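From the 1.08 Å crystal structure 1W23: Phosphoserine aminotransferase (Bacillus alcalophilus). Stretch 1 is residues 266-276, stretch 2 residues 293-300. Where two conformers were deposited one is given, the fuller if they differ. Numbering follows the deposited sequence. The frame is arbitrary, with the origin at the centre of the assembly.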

# COMPACT_ATOMS: atom_id res chain seq x y z
N GLN A 266 -11.73 4.00 27.88
CA GLN A 266 -12.85 4.01 26.97
C GLN A 266 -13.13 2.61 26.45
O GLN A 266 -14.29 2.18 26.38
CB GLN A 266 -12.61 4.95 25.79
CG GLN A 266 -12.56 6.43 26.08
CD GLN A 266 -13.96 7.05 25.99
OE1 GLN A 266 -14.70 7.00 26.97
NE2 GLN A 266 -14.42 7.63 24.90
N ASN A 267 -12.09 1.90 26.07
CA ASN A 267 -12.22 0.58 25.46
C ASN A 267 -12.75 -0.43 26.49
O ASN A 267 -13.61 -1.28 26.16
CB ASN A 267 -10.89 0.12 24.88
CG ASN A 267 -10.52 0.90 23.61
OD1 ASN A 267 -11.36 1.44 22.92
ND2 ASN A 267 -9.20 0.91 23.32
N GLU A 268 -12.23 -0.35 27.72
CA GLU A 268 -12.76 -1.24 28.76
C GLU A 268 -14.25 -0.97 29.00
O GLU A 268 -15.02 -1.91 29.19
CB GLU A 268 -11.93 -1.07 30.04
CG GLU A 268 -10.52 -1.63 29.89
CD GLU A 268 -9.53 -1.40 30.97
OE1 GLU A 268 -8.34 -1.73 30.84
OE2 GLU A 268 -9.96 -0.88 32.03
N GLU A 269 -14.68 0.28 29.03
CA GLU A 269 -16.07 0.59 29.28
C GLU A 269 -16.94 0.07 28.15
O GLU A 269 -18.03 -0.52 28.42
CB GLU A 269 -16.26 2.10 29.41
CG GLU A 269 -17.63 2.43 29.82
CD GLU A 269 -18.00 3.86 30.12
OE1 GLU A 269 -17.08 4.70 30.11
OE2 GLU A 269 -19.26 3.96 30.40
N LYS A 270 -16.57 0.26 26.90
CA LYS A 270 -17.46 -0.12 25.82
C LYS A 270 -17.49 -1.66 25.69
O LYS A 270 -18.55 -2.20 25.45
CB LYS A 270 -17.20 0.71 24.63
CG LYS A 270 -16.04 0.46 23.83
CD LYS A 270 -15.70 1.65 22.84
CE LYS A 270 -15.04 0.98 21.68
NZ LYS A 270 -13.64 0.52 21.85
N ALA A 271 -16.37 -2.36 25.92
CA ALA A 271 -16.39 -3.81 25.93
C ALA A 271 -17.30 -4.32 27.03
O ALA A 271 -18.04 -5.30 26.81
CB ALA A 271 -14.96 -4.34 26.09
N LYS A 272 -17.24 -3.71 28.21
CA LYS A 272 -18.07 -4.20 29.34
C LYS A 272 -19.55 -4.09 28.99
O LYS A 272 -20.33 -4.95 29.44
CB LYS A 272 -17.73 -3.41 30.59
CG LYS A 272 -18.63 -3.61 31.79
CD LYS A 272 -18.32 -2.63 32.91
CE LYS A 272 -19.35 -2.56 34.02
NZ LYS A 272 -19.82 -3.82 34.58
N ILE A 273 -19.97 -3.09 28.24
CA ILE A 273 -21.40 -3.01 27.83
C ILE A 273 -21.80 -4.28 27.14
O ILE A 273 -22.88 -4.83 27.41
CB ILE A 273 -21.63 -1.78 26.95
CG1 ILE A 273 -21.48 -0.45 27.74
CG2 ILE A 273 -22.99 -1.83 26.25
CD1 ILE A 273 -21.35 0.77 26.87
N ILE A 274 -20.97 -4.74 26.19
CA ILE A 274 -21.35 -5.91 25.40
C ILE A 274 -21.18 -7.19 26.21
O ILE A 274 -22.09 -8.04 26.20
CB ILE A 274 -20.54 -5.93 24.07
CG1 ILE A 274 -20.77 -4.63 23.28
CG2 ILE A 274 -20.96 -7.15 23.26
CD1 ILE A 274 -19.87 -4.47 22.09
N TYR A 275 -20.06 -7.37 26.90
CA TYR A 275 -19.90 -8.56 27.72
C TYR A 275 -20.96 -8.69 28.82
O TYR A 275 -21.43 -9.80 29.08
CB TYR A 275 -18.49 -8.68 28.29
CG TYR A 275 -17.42 -9.04 27.28
CD1 TYR A 275 -16.37 -8.22 27.01
CD2 TYR A 275 -17.48 -10.24 26.58
CE1 TYR A 275 -15.39 -8.53 26.08
CE2 TYR A 275 -16.52 -10.59 25.66
CZ TYR A 275 -15.47 -9.72 25.41
OH TYR A 275 -14.52 -10.11 24.47
N ASP A 276 -21.34 -7.57 29.44
CA ASP A 276 -22.40 -7.66 30.45
C ASP A 276 -23.71 -8.14 29.80
O ASP A 276 -24.48 -8.89 30.42
CB ASP A 276 -22.59 -6.32 31.14
CG ASP A 276 -21.58 -5.95 32.16
OD1 ASP A 276 -20.73 -6.77 32.54
OD2 ASP A 276 -21.66 -4.80 32.68
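Stretch 2 293-300: SRSLMNVT

Stretch 1 is helical from end to end, part of a longer helix that runs on past both its limits. Stretch 2 starts as loop and turn and becomes a strand at Asn298, which continues beyond Thr300. The strand runs almost parallel to the helix, with 9° between their N-to-C directions, and the two axes come within 9.9 Å, a spacing that leaves room for side chains between them. The loop comes closer than that: the CA atoms of Ala271 and Leu296 are 5.6 Å apart, an approach suited to the small side chain on the helix.

The helix offers Asn267, Ala271, Ile274 and Tyr275, all with CA-to-CB bonds directed toward stretch 2; the spacing of four, three and one residues is that of a single helical face. Leu296 lies over the first part of this face. Its CD2 is 3.6 Å from Ala271 CB, while its CD1 reaches Glu268 CG at 3.9 Å, so the aliphatic part of an exposed glutamate flanks the apolar contact. Met297 starts with its CA-to-CB bond pointing away, yet its m chi1 and chi2 bring the chain back until CE is 3.5 Å from Asn267 ND2.

Tyr275, with more area covered than any other residue here, is the centre of the contact. Arg294 lies over one face of its ring, CD standing 3.7 Å from the ring centroid and 20° off the normal, a CH-pi contact; Arg294 NE is 3.4 Å from Tyr275 CD2. At the ring edge, Tyr275 OH donates a short hydrogen bond of 2.6 Å to Ser295 O, tying the helix directly to the loop backbone. That loop is braced from within, since Ser295 OG accepts from Met297 N at 2.9 Å and from Asn298 N at 3.0 Å.

In the strand, alternation sets the pattern: Asn298 and Thr300 point away, and Val299 between them points toward the helix. Val299 CG1 packs on both Ile274 CG2, at 3.8 Å, and Tyr275 CE2, at 3.6 Å.

Water 2 donates to Tyr275 OH at 2.7 Å and accepts from Thr300 N at 3.2 Å, joining the phenol to the strand backbone. Water 1 accepts from Lys270 NZ at 2.6 Å and lies 2.9 Å from Asn267 O and 2.8 Å from Leu296 O. The rule is compact: a small residue at the closest backbone approach, an aromatic anchor beyond it, and one inward valine on the strand.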

# COMPACT_ATOMS: atom_id res chain seq x y z
N SER A 293 -9.59 -14.46 29.06
CA SER A 293 -8.91 -14.17 27.80
C SER A 293 -9.73 -13.28 26.91
O SER A 293 -9.38 -13.09 25.75
CB SER A 293 -8.60 -15.48 27.07
OG SER A 293 -7.61 -16.24 27.81
N ARG A 294 -10.86 -12.74 27.37
CA ARG A 294 -11.76 -11.93 26.53
C ARG A 294 -11.07 -10.73 25.93
O ARG A 294 -10.48 -9.93 26.64
CB ARG A 294 -12.93 -11.44 27.35
CG ARG A 294 -14.05 -12.46 27.48
CD ARG A 294 -15.11 -12.07 28.49
NE ARG A 294 -16.30 -12.92 28.30
CZ ARG A 294 -17.45 -12.75 28.97
NH1 ARG A 294 -17.55 -11.86 29.98
NH2 ARG A 294 -18.48 -13.53 28.62
N SER A 295 -11.18 -10.58 24.61
CA SER A 295 -10.64 -9.44 23.91
C SER A 295 -11.48 -8.19 24.18
O SER A 295 -12.71 -8.21 24.23
CB SER A 295 -10.67 -9.74 22.41
OG SER A 295 -10.29 -8.58 21.63
N LEU A 296 -10.79 -7.05 24.30
CA LEU A 296 -11.40 -5.72 24.34
C LEU A 296 -11.68 -5.16 22.96
O LEU A 296 -12.32 -4.11 22.86
CB LEU A 296 -10.50 -4.77 25.15
CG LEU A 296 -10.35 -5.16 26.62
CD1 LEU A 296 -9.30 -4.27 27.26
CD2 LEU A 296 -11.67 -5.06 27.36
N MET A 297 -11.20 -5.82 21.91
CA MET A 297 -11.25 -5.35 20.53
C MET A 297 -12.24 -6.10 19.63
O MET A 297 -12.84 -5.48 18.74
CB MET A 297 -9.83 -5.45 19.92
CG MET A 297 -8.82 -4.54 20.57
SD MET A 297 -8.93 -2.78 20.13
CE MET A 297 -9.81 -2.05 21.52
N ASN A 298 -12.40 -7.42 19.84
CA ASN A 298 -13.29 -8.23 19.04
C ASN A 298 -14.08 -9.15 19.95
O ASN A 298 -13.51 -9.99 20.60
CB ASN A 298 -12.55 -9.08 17.98
CG ASN A 298 -11.63 -8.25 17.11
OD1 ASN A 298 -10.42 -8.17 17.41
ND2 ASN A 298 -12.12 -7.68 16.01
N VAL A 299 -15.41 -8.94 20.01
CA VAL A 299 -16.28 -9.72 20.90
C VAL A 299 -16.99 -10.77 20.08
O VAL A 299 -17.84 -10.45 19.22
CB VAL A 299 -17.28 -8.81 21.63
CG1 VAL A 299 -18.15 -9.67 22.53
CG2 VAL A 299 -16.61 -7.69 22.39
N THR A 300 -16.66 -12.03 20.32
CA THR A 300 -17.18 -13.15 19.53
C THR A 300 -18.23 -13.92 20.31
O THR A 300 -18.04 -14.26 21.51
CB THR A 300 -16.02 -14.05 19.07
OG1 THR A 300 -15.28 -14.43 20.22
CG2 THR A 300 -15.14 -13.34 18.05
O HOH W 1 -13.42 -1.60 23.30
O HOH W 2 -14.56 -12.22 22.72